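Local coordinates for putative DNA-binding protein (Streptomyces coelicolor, PDB 2EWT) that binds DNA, probably through its helix-turn-helix domain, and, as BldD, is a central regulator of aerial mycelium formation, at residues A[12-17]-A[42-47]; A[33-38]-A[56-61]. All blocks are in the same frame, centred on the assembly; numbering follows the deposited sequence.

Contact 1: residues A[12-17]-A[42-47]; sequences KLRAIR and SYERGD. With SO4 (sulfate ion), chain C.
Glu44 lays its side chain across Arg14 and ends in the grip of Arg17. With CG anti to the carbonyl carbon (chi1 -68°) and the chain extended beyond it, the carboxylate reaches helix 3-19 and meets the Arg17 guanidinium side-on. Arg17 NE donates to Glu44 OE2 at 2.6 Å and Arg17 NH2 to Glu44 OE1 at 3.0 Å, both nearly straight and both on syn lone pairs. The two planes lie only 19° apart, so this bidentate salt bridge fixes the rotation of the carboxylate. One water donates to Glu44 OE2 and, weakly, to Leu13 O.

Arg14 uses the same glutamate differently. Its guanidinium spreads over Glu44 CB, which lies under one face toward the rim, and Arg14 NH1 donates to Glu44 O at 3.3 Å from above the carbonyl plane. Arg14 NE and Glu44 OE1 form a long salt bridge of 3.7 Å that adds charge attraction rather than a directed bond. Two arginines around one carboxylate would probably favour its ionised form. Leu13 CD1 packs on Tyr43 CB at 4.2 Å, and the tyrosine ring leads off to put Tyr43 OH 2.9 Å from O3 of a sulfate, probably from the crystallisation liquor. A Schellman motif, with Gly46 at positive phi as its C-prime residue and Asp47 N bonded to Ser42 O, ends the helix.

Within the helix-turn-helix domain, the Arg14-Glu44-Arg17 network thus fastens helix 3-19 to the end of helix 37-45, with Leu24 of helix 24-30 touching Arg17 and Glu44 and Tyr62 of helix 52-62 touching Arg17.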
ATOM      1  N   LYS A  12      -0.774 -12.802   4.006  1.00 10.13           N
ATOM      2  CA  LYS A  12      -0.827 -12.098   5.279  1.00 10.09           C
ATOM      3  C   LYS A  12      -2.245 -11.609   5.548  1.00 10.03           C
ATOM      4  O   LYS A  12      -2.691 -11.592   6.694  1.00 10.71           O
ATOM      5  CB  LYS A  12       0.173 -10.935   5.300  1.00 13.24           C
ATOM      6  CG  LYS A  12       1.617 -11.419   5.349  1.00 14.87           C
ATOM      7  CD  LYS A  12       2.568 -10.378   5.913  1.00 18.22           C
ATOM      8  CE  LYS A  12       3.946 -10.992   6.135  1.00 20.22           C
ATOM      9  NZ  LYS A  12       4.953 -10.007   6.624  1.00 19.53           N
ATOM     10  N   LEU A  13      -2.956 -11.218   4.496  1.00  8.95           N
ATOM     11  CA  LEU A  13      -4.339 -10.773   4.655  1.00  8.34           C
ATOM     12  C   LEU A  13      -5.171 -11.948   5.165  1.00  7.90           C
ATOM     13  O   LEU A  13      -6.032 -11.786   6.034  1.00  8.78           O
ATOM     14  CB  LEU A  13      -4.902 -10.279   3.316  1.00  7.91           C
ATOM     15  CG  LEU A  13      -4.610  -8.813   2.972  1.00  8.60           C
ATOM     16  CD1 LEU A  13      -4.948  -8.536   1.513  1.00  7.80           C
ATOM     17  CD2 LEU A  13      -5.420  -7.913   3.886  1.00  9.24           C
ATOM     18  N   ARG A  14      -4.910 -13.135   4.620  1.00  8.71           N
ATOM     19  CA  ARG A  14      -5.636 -14.333   5.035  1.00  9.49           C
ATOM     20  C   ARG A  14      -5.277 -14.707   6.475  1.00 11.35           C
ATOM     21  O   ARG A  14      -6.152 -15.033   7.280  1.00 10.90           O
ATOM     22  CB  ARG A  14      -5.324 -15.510   4.095  1.00 10.80           C
ATOM     23  CG  ARG A  14      -6.076 -16.793   4.462  1.00 13.29           C
ATOM     24  CD  ARG A  14      -5.633 -18.013   3.656  1.00 19.08           C
ATOM     25  NE  ARG A  14      -6.106 -18.011   2.271  1.00 24.61           N
ATOM     26  CZ  ARG A  14      -5.462 -17.455   1.250  1.00 27.55           C
ATOM     27  NH1 ARG A  14      -4.301 -16.841   1.444  1.00 28.89           N
ATOM     28  NH2 ARG A  14      -5.973 -17.527   0.025  1.00 27.29           N
ATOM     29  N   ALA A  15      -3.990 -14.649   6.803  1.00 12.57           N
ATOM     30  CA  ALA A  15      -3.537 -14.984   8.147  1.00 12.92           C
ATOM     31  C   ALA A  15      -4.188 -14.083   9.193  1.00 12.89           C
ATOM     32  O   ALA A  15      -4.747 -14.566  10.173  1.00 14.05           O
ATOM     33  CB  ALA A  15      -2.015 -14.876   8.231  1.00 14.20           C
ATOM     34  N   ILE A  16      -4.126 -12.771   8.982  1.00 12.63           N
ATOM     35  CA  ILE A  16      -4.718 -11.829   9.927  1.00 11.83           C
ATOM     36  C   ILE A  16      -6.224 -12.047  10.090  1.00 11.78           C
ATOM     37  O   ILE A  16      -6.748 -11.971  11.202  1.00 11.11           O
ATOM     38  CB  ILE A  16      -4.428 -10.365   9.505  1.00 12.87           C
ATOM     39  CG1 ILE A  16      -3.023  -9.967   9.960  1.00 16.45           C
ATOM     40  CG2 ILE A  16      -5.454  -9.419  10.113  1.00 13.35           C
ATOM     41  CD1 ILE A  16      -1.915 -10.851   9.419  1.00 18.75           C
ATOM     42  N   ARG A  17      -6.915 -12.320   8.987  1.00  9.89           N
ATOM     43  CA  ARG A  17      -8.354 -12.565   9.044  1.00 10.85           C
ATOM     44  C   ARG A  17      -8.665 -13.778   9.914  1.00 11.40           C
ATOM     45  O   ARG A  17      -9.440 -13.687  10.863  1.00 12.21           O
ATOM     46  CB  ARG A  17      -8.920 -12.814   7.646  1.00  8.22           C
ATOM     47  CG  ARG A  17     -10.346 -13.351   7.661  1.00  9.46           C
ATOM     48  CD  ARG A  17     -10.923 -13.470   6.260  1.00  8.43           C
ATOM     49  NE  ARG A  17     -10.243 -14.462   5.427  1.00  8.65           N
ATOM     50  CZ  ARG A  17     -10.326 -15.780   5.594  1.00 11.07           C
ATOM     51  NH1 ARG A  17     -11.060 -16.295   6.577  1.00  9.15           N
ATOM     52  NH2 ARG A  17      -9.700 -16.591   4.750  1.00  8.28           N
ATOM     53  N   SER A  42     -10.357 -13.080  -3.445  1.00  9.88           N
ATOM     54  CA  SER A  42      -9.490 -12.809  -4.587  1.00  9.80           C
ATOM     55  C   SER A  42      -8.235 -12.051  -4.155  1.00 10.72           C
ATOM     56  O   SER A  42      -7.160 -12.274  -4.711  1.00 10.18           O
ATOM     57  CB  SER A  42     -10.243 -12.041  -5.685  1.00 12.56           C
ATOM     58  OG  SER A  42     -10.688 -10.773  -5.249  1.00 14.18           O
ATOM     59  N   TYR A  43      -8.360 -11.172  -3.160  1.00  9.35           N
ATOM     60  CA  TYR A  43      -7.195 -10.436  -2.668  1.00  9.47           C
ATOM     61  C   TYR A  43      -6.243 -11.430  -2.007  1.00  8.59           C
ATOM     62  O   TYR A  43      -5.028 -11.371  -2.198  1.00  9.51           O
ATOM     63  CB  TYR A  43      -7.565  -9.395  -1.600  1.00  9.65           C
ATOM     64  CG  TYR A  43      -8.447  -8.237  -2.020  1.00  9.71           C
ATOM     65  CD1 TYR A  43      -8.366  -7.685  -3.301  1.00 10.26           C
ATOM     66  CD2 TYR A  43      -9.319  -7.647  -1.104  1.00 11.11           C
ATOM     67  CE1 TYR A  43      -9.134  -6.567  -3.654  1.00 10.18           C
ATOM     68  CE2 TYR A  43     -10.090  -6.533  -1.446  1.00  8.77           C
ATOM     69  CZ  TYR A  43      -9.990  -5.999  -2.722  1.00  9.16           C
ATOM     70  OH  TYR A  43     -10.754  -4.905  -3.059  1.00 12.27           O
ATOM     71  N   GLU A  44      -6.808 -12.341  -1.217  1.00  7.69           N
ATOM     72  CA  GLU A  44      -6.011 -13.327  -0.497  1.00  8.99           C
ATOM     73  C   GLU A  44      -5.252 -14.281  -1.408  1.00 10.51           C
ATOM     74  O   GLU A  44      -4.165 -14.741  -1.059  1.00 11.39           O
ATOM     75  CB  GLU A  44      -6.898 -14.111   0.479  1.00  9.02           C
ATOM     76  CG  GLU A  44      -7.405 -13.257   1.636  1.00  8.32           C
ATOM     77  CD  GLU A  44      -8.269 -14.021   2.627  1.00  8.22           C
ATOM     78  OE1 GLU A  44      -8.554 -15.217   2.396  1.00 12.22           O
ATOM     79  OE2 GLU A  44      -8.667 -13.417   3.641  1.00  9.22           O
ATOM     80  N   ARG A  45      -5.815 -14.580  -2.576  1.00 10.85           N
ATOM     81  CA  ARG A  45      -5.147 -15.477  -3.513  1.00 13.38           C
ATOM     82  C   ARG A  45      -4.172 -14.699  -4.392  1.00 15.08           C
ATOM     83  O   ARG A  45      -3.306 -15.285  -5.048  1.00 15.85           O
ATOM     84  CB  ARG A  45      -6.171 -16.190  -4.401  1.00 13.42           C
ATOM     85  CG  ARG A  45      -7.216 -16.995  -3.648  1.00 16.62           C
ATOM     86  CD  ARG A  45      -8.069 -17.804  -4.616  1.00 20.81           C
ATOM     87  NE  ARG A  45      -8.648 -16.970  -5.666  1.00 22.26           N
ATOM     88  CZ  ARG A  45      -9.758 -16.249  -5.532  1.00 23.33           C
ATOM     89  NH1 ARG A  45     -10.429 -16.257  -4.385  1.00 24.57           N
ATOM     90  NH2 ARG A  45     -10.194 -15.513  -6.547  1.00 24.32           N
ATOM     91  N   GLY A  46      -4.310 -13.376  -4.397  1.00 15.26           N
ATOM     92  CA  GLY A  46      -3.444 -12.543  -5.213  1.00 16.73           C
ATOM     93  C   GLY A  46      -3.941 -12.485  -6.646  1.00 17.49           C
ATOM     94  O   GLY A  46      -3.186 -12.155  -7.563  1.00 19.93           O
ATOM     95  N   ASP A  47      -5.217 -12.804  -6.834  1.00 17.05           N
ATOM     96  CA  ASP A  47      -5.843 -12.803  -8.155  1.00 17.83           C
ATOM     97  C   ASP A  47      -6.401 -11.432  -8.534  1.00 17.89           C
ATOM     98  O   ASP A  47      -6.693 -11.173  -9.704  1.00 17.77           O
ATOM     99  CB  ASP A  47      -6.973 -13.835  -8.193  1.00 20.21           C
ATOM    100  CG  ASP A  47      -6.466 -15.264  -8.171  1.00 23.36           C
ATOM    101  OD1 ASP A  47      -7.290 -16.178  -7.956  1.00 23.41           O
ATOM    102  OD2 ASP A  47      -5.252 -15.478  -8.377  1.00 25.16           O
TER
HETATM  103  S   SO4 C2002     -11.295  -2.764  -5.758  1.00 50.73           S
HETATM  104  O1  SO4 C2002     -10.650  -4.024  -6.173  1.00 50.67           O
HETATM  105  O2  SO4 C2002     -12.060  -2.206  -6.888  1.00 51.63           O
HETATM  106  O3  SO4 C2002     -12.214  -3.031  -4.634  1.00 51.90           O
HETATM  107  O4  SO4 C2002     -10.263  -1.798  -5.334  1.00 50.78           O
HETATM  108  O   HOH W   1      -8.297 -10.855   4.519  1.00  9.88           O

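Contact 2: residues A[33-38]-A[56-61]; sequences GRWKAV and AELADF
The indole of Trp35 lies between Arg34 and Leu58 and turns its pyrrole edge to Phe61, joining the loop before helix 37-45 to helix 52-62 in this helix-turn-helix domain. Leu58 CD2 sits over one face in a CH-pi contact, 4.0 Å from the centroid of the five-membered ring and 9° off its normal. On the opposite face lies Arg34 CG, over the ring centre. The pair with Phe61 is edge-to-face: the planes stand at 71°, and Trp35 CD1 rests over the centre of the Phe61 ring. On the six-membered ring, Trp35 CZ2 packs 3.8 Å from Glu57 CB. An alanine in place of Trp35 would probably open a gap between the two segments, leaving Leu58 CD2 and the Phe61 face without their aromatic partner.

The Arg34 chain, extended from CG to NE, runs out across the indole face, its guanidinium covering Trp35 CZ2 toward the rim, to a salt bridge in which Arg34 NH2 stands 3.4 Å from Glu57 OE2. Glu57 OE1 pairs with Arg54, so the carboxylate has two charged partners, and lies at the indole edge, 3.4 Å from Trp35 CH2.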
ATOM      1  N   GLY A  33     -21.364  -5.958   4.576  1.00 12.42           N
ATOM      2  CA  GLY A  33     -21.315  -6.138   3.136  1.00 12.72           C
ATOM      3  C   GLY A  33     -20.306  -5.288   2.380  1.00 12.76           C
ATOM      4  O   GLY A  33     -20.178  -5.418   1.163  1.00 11.40           O
ATOM      5  N   ARG A  34     -19.581  -4.424   3.078  1.00 12.05           N
ATOM      6  CA  ARG A  34     -18.605  -3.577   2.397  1.00 11.58           C
ATOM      7  C   ARG A  34     -17.495  -4.423   1.789  1.00 11.31           C
ATOM      8  O   ARG A  34     -17.067  -4.181   0.662  1.00 10.84           O
ATOM      9  CB  ARG A  34     -17.998  -2.561   3.361  1.00 10.54           C
ATOM     10  CG  ARG A  34     -17.125  -1.536   2.657  1.00 12.18           C
ATOM     11  CD  ARG A  34     -16.495  -0.569   3.635  1.00 16.07           C
ATOM     12  NE  ARG A  34     -15.775   0.492   2.938  1.00 17.10           N
ATOM     13  CZ  ARG A  34     -14.942   1.341   3.531  1.00 18.13           C
ATOM     14  NH1 ARG A  34     -14.720   1.251   4.834  1.00 19.03           N
ATOM     15  NH2 ARG A  34     -14.330   2.275   2.820  1.00 20.06           N
ATOM     16  N   TRP A  35     -17.043  -5.417   2.546  1.00 10.06           N
ATOM     17  CA  TRP A  35     -15.982  -6.317   2.100  1.00  9.89           C
ATOM     18  C   TRP A  35     -16.606  -7.672   1.770  1.00  9.84           C
ATOM     19  O   TRP A  35     -16.827  -8.499   2.657  1.00 10.19           O
ATOM     20  CB  TRP A  35     -14.936  -6.476   3.204  1.00 11.12           C
ATOM     21  CG  TRP A  35     -14.420  -5.167   3.733  1.00 12.06           C
ATOM     22  CD1 TRP A  35     -14.296  -4.812   5.042  1.00 13.76           C
ATOM     23  CD2 TRP A  35     -13.988  -4.032   2.968  1.00 14.13           C
ATOM     24  NE1 TRP A  35     -13.820  -3.528   5.146  1.00 13.84           N
ATOM     25  CE2 TRP A  35     -13.621  -3.026   3.887  1.00 15.12           C
ATOM     26  CE3 TRP A  35     -13.877  -3.768   1.594  1.00 15.10           C
ATOM     27  CZ2 TRP A  35     -13.150  -1.770   3.479  1.00 16.79           C
ATOM     28  CZ3 TRP A  35     -13.408  -2.518   1.188  1.00 15.27           C
ATOM     29  CH2 TRP A  35     -13.051  -1.536   2.132  1.00 16.69           C
ATOM     30  N   LYS A  36     -16.893  -7.883   0.490  1.00 10.06           N
ATOM     31  CA  LYS A  36     -17.506  -9.127   0.031  1.00  8.59           C
ATOM     32  C   LYS A  36     -16.544 -10.308   0.102  1.00  9.05           C
ATOM     33  O   LYS A  36     -15.362 -10.180  -0.208  1.00  6.36           O
ATOM     34  CB  LYS A  36     -18.010  -8.969  -1.408  1.00 10.86           C
ATOM     35  CG  LYS A  36     -19.162  -7.988  -1.585  1.00 15.43           C
ATOM     36  CD  LYS A  36     -20.445  -8.501  -0.946  1.00 17.47           C
ATOM     37  CE  LYS A  36     -21.652  -7.668  -1.375  1.00 19.88           C
ATOM     38  NZ  LYS A  36     -21.496  -6.225  -1.037  1.00 20.51           N
ATOM     39  N   ALA A  37     -17.069 -11.462   0.500  1.00  6.12           N
ATOM     40  CA  ALA A  37     -16.271 -12.681   0.620  1.00  8.35           C
ATOM     41  C   ALA A  37     -15.515 -13.034  -0.659  1.00  8.12           C
ATOM     42  O   ALA A  37     -14.351 -13.424  -0.612  1.00  7.69           O
ATOM     43  CB  ALA A  37     -17.171 -13.847   1.030  1.00  8.74           C
ATOM     44  N   VAL A  38     -16.182 -12.905  -1.803  1.00  8.77           N
ATOM     45  CA  VAL A  38     -15.560 -13.229  -3.083  1.00  7.96           C
ATOM     46  C   VAL A  38     -14.405 -12.281  -3.404  1.00  8.21           C
ATOM     47  O   VAL A  38     -13.372 -12.706  -3.918  1.00  8.82           O
ATOM     48  CB  VAL A  38     -16.602 -13.177  -4.231  1.00  8.88           C
ATOM     49  CG1 VAL A  38     -15.919 -13.351  -5.577  1.00 12.71           C
ATOM     50  CG2 VAL A  38     -17.639 -14.275  -4.026  1.00 10.24           C
ATOM     51  N   ALA A  56      -5.080  -0.137   3.390  1.00 10.33           N
ATOM     52  CA  ALA A  56      -5.218   0.667   4.597  1.00 11.90           C
ATOM     53  C   ALA A  56      -6.603   0.480   5.212  1.00 12.51           C
ATOM     54  O   ALA A  56      -6.743   0.422   6.433  1.00 13.61           O
ATOM     55  CB  ALA A  56      -4.982   2.142   4.277  1.00 12.28           C
ATOM     56  N   GLU A  57      -7.623   0.382   4.365  1.00 12.63           N
ATOM     57  CA  GLU A  57      -8.991   0.202   4.844  1.00 11.80           C
ATOM     58  C   GLU A  57      -9.149  -1.169   5.497  1.00 11.52           C
ATOM     59  O   GLU A  57      -9.819  -1.304   6.522  1.00 11.09           O
ATOM     60  CB  GLU A  57      -9.984   0.360   3.685  1.00 12.52           C
ATOM     61  CG  GLU A  57      -9.834   1.691   2.950  1.00 13.60           C
ATOM     62  CD  GLU A  57     -10.722   1.820   1.725  1.00 16.14           C
ATOM     63  OE1 GLU A  57     -10.866   0.830   0.974  1.00 17.96           O
ATOM     64  OE2 GLU A  57     -11.259   2.924   1.500  1.00 17.73           O
ATOM     65  N   LEU A  58      -8.525  -2.187   4.908  1.00 11.82           N
ATOM     66  CA  LEU A  58      -8.606  -3.535   5.457  1.00 11.99           C
ATOM     67  C   LEU A  58      -7.832  -3.639   6.765  1.00 12.23           C
ATOM     68  O   LEU A  58      -8.260  -4.331   7.689  1.00 11.57           O
ATOM     69  CB  LEU A  58      -8.069  -4.552   4.450  1.00 11.61           C
ATOM     70  CG  LEU A  58      -8.940  -4.718   3.202  1.00 10.12           C
ATOM     71  CD1 LEU A  58      -8.232  -5.615   2.196  1.00 10.52           C
ATOM     72  CD2 LEU A  58     -10.299  -5.313   3.594  1.00 11.54           C
ATOM     73  N   ALA A  59      -6.696  -2.951   6.845  1.00 12.29           N
ATOM     74  CA  ALA A  59      -5.889  -2.971   8.062  1.00 12.50           C
ATOM     75  C   ALA A  59      -6.718  -2.424   9.215  1.00 13.46           C
ATOM     76  O   ALA A  59      -6.732  -2.995  10.307  1.00 13.97           O
ATOM     77  CB  ALA A  59      -4.633  -2.127   7.879  1.00 13.84           C
ATOM     78  N   ASP A  60      -7.404  -1.312   8.961  1.00 14.36           N
ATOM     79  CA  ASP A  60      -8.250  -0.676   9.966  1.00 16.60           C
ATOM     80  C   ASP A  60      -9.371  -1.622  10.373  1.00 16.47           C
ATOM     81  O   ASP A  60      -9.664  -1.784  11.559  1.00 15.65           O
ATOM     82  CB  ASP A  60      -8.846   0.618   9.407  1.00 18.83           C
ATOM     83  CG  ASP A  60      -7.813   1.718   9.258  1.00 23.20           C
ATOM     84  OD1 ASP A  60      -6.607   1.399   9.223  1.00 28.73           O
ATOM     85  OD2 ASP A  60      -8.205   2.899   9.168  1.00 26.88           O
ATOM     86  N   PHE A  61      -9.995  -2.243   9.378  1.00 14.94           N
ATOM     87  CA  PHE A  61     -11.081  -3.183   9.624  1.00 14.58           C
ATOM     88  C   PHE A  61     -10.632  -4.316  10.541  1.00 14.62           C
ATOM     89  O   PHE A  61     -11.327  -4.666  11.497  1.00 14.64           O
ATOM     90  CB  PHE A  61     -11.582  -3.765   8.302  1.00 13.48           C
ATOM     91  CG  PHE A  61     -12.616  -4.845   8.471  1.00 12.89           C
ATOM     92  CD1 PHE A  61     -13.900  -4.537   8.913  1.00 14.43           C
ATOM     93  CD2 PHE A  61     -12.296  -6.172   8.209  1.00 14.19           C
ATOM     94  CE1 PHE A  61     -14.855  -5.539   9.093  1.00 13.29           C
ATOM     95  CE2 PHE A  61     -13.242  -7.182   8.385  1.00 13.10           C
ATOM     96  CZ  PHE A  61     -14.523  -6.863   8.828  1.00 14.68           C
TER

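In the fold
From the N terminus, helix 3-19 supplies residues 12-17, and the chain then passes through helix 24-30 and the loop and first helical turn holding residues 33-38, where helix 37-45 begins; its end brings residues 42-47 back to close contact 1. Contact 2 opens inside that loop and closes later, when helix 52-62 delivers residues 56-61, so the two loops cross rather than nest. Contact 1 ties the first helix to the end of helix 37-45; contact 2 ties the segment leading into that helix to helix 52-62. Their centres lie about 11 Å apart, and Leu58 bridges them, its CD1 packing 4.0 Å from both Leu13 CD2 and Tyr43 CD2.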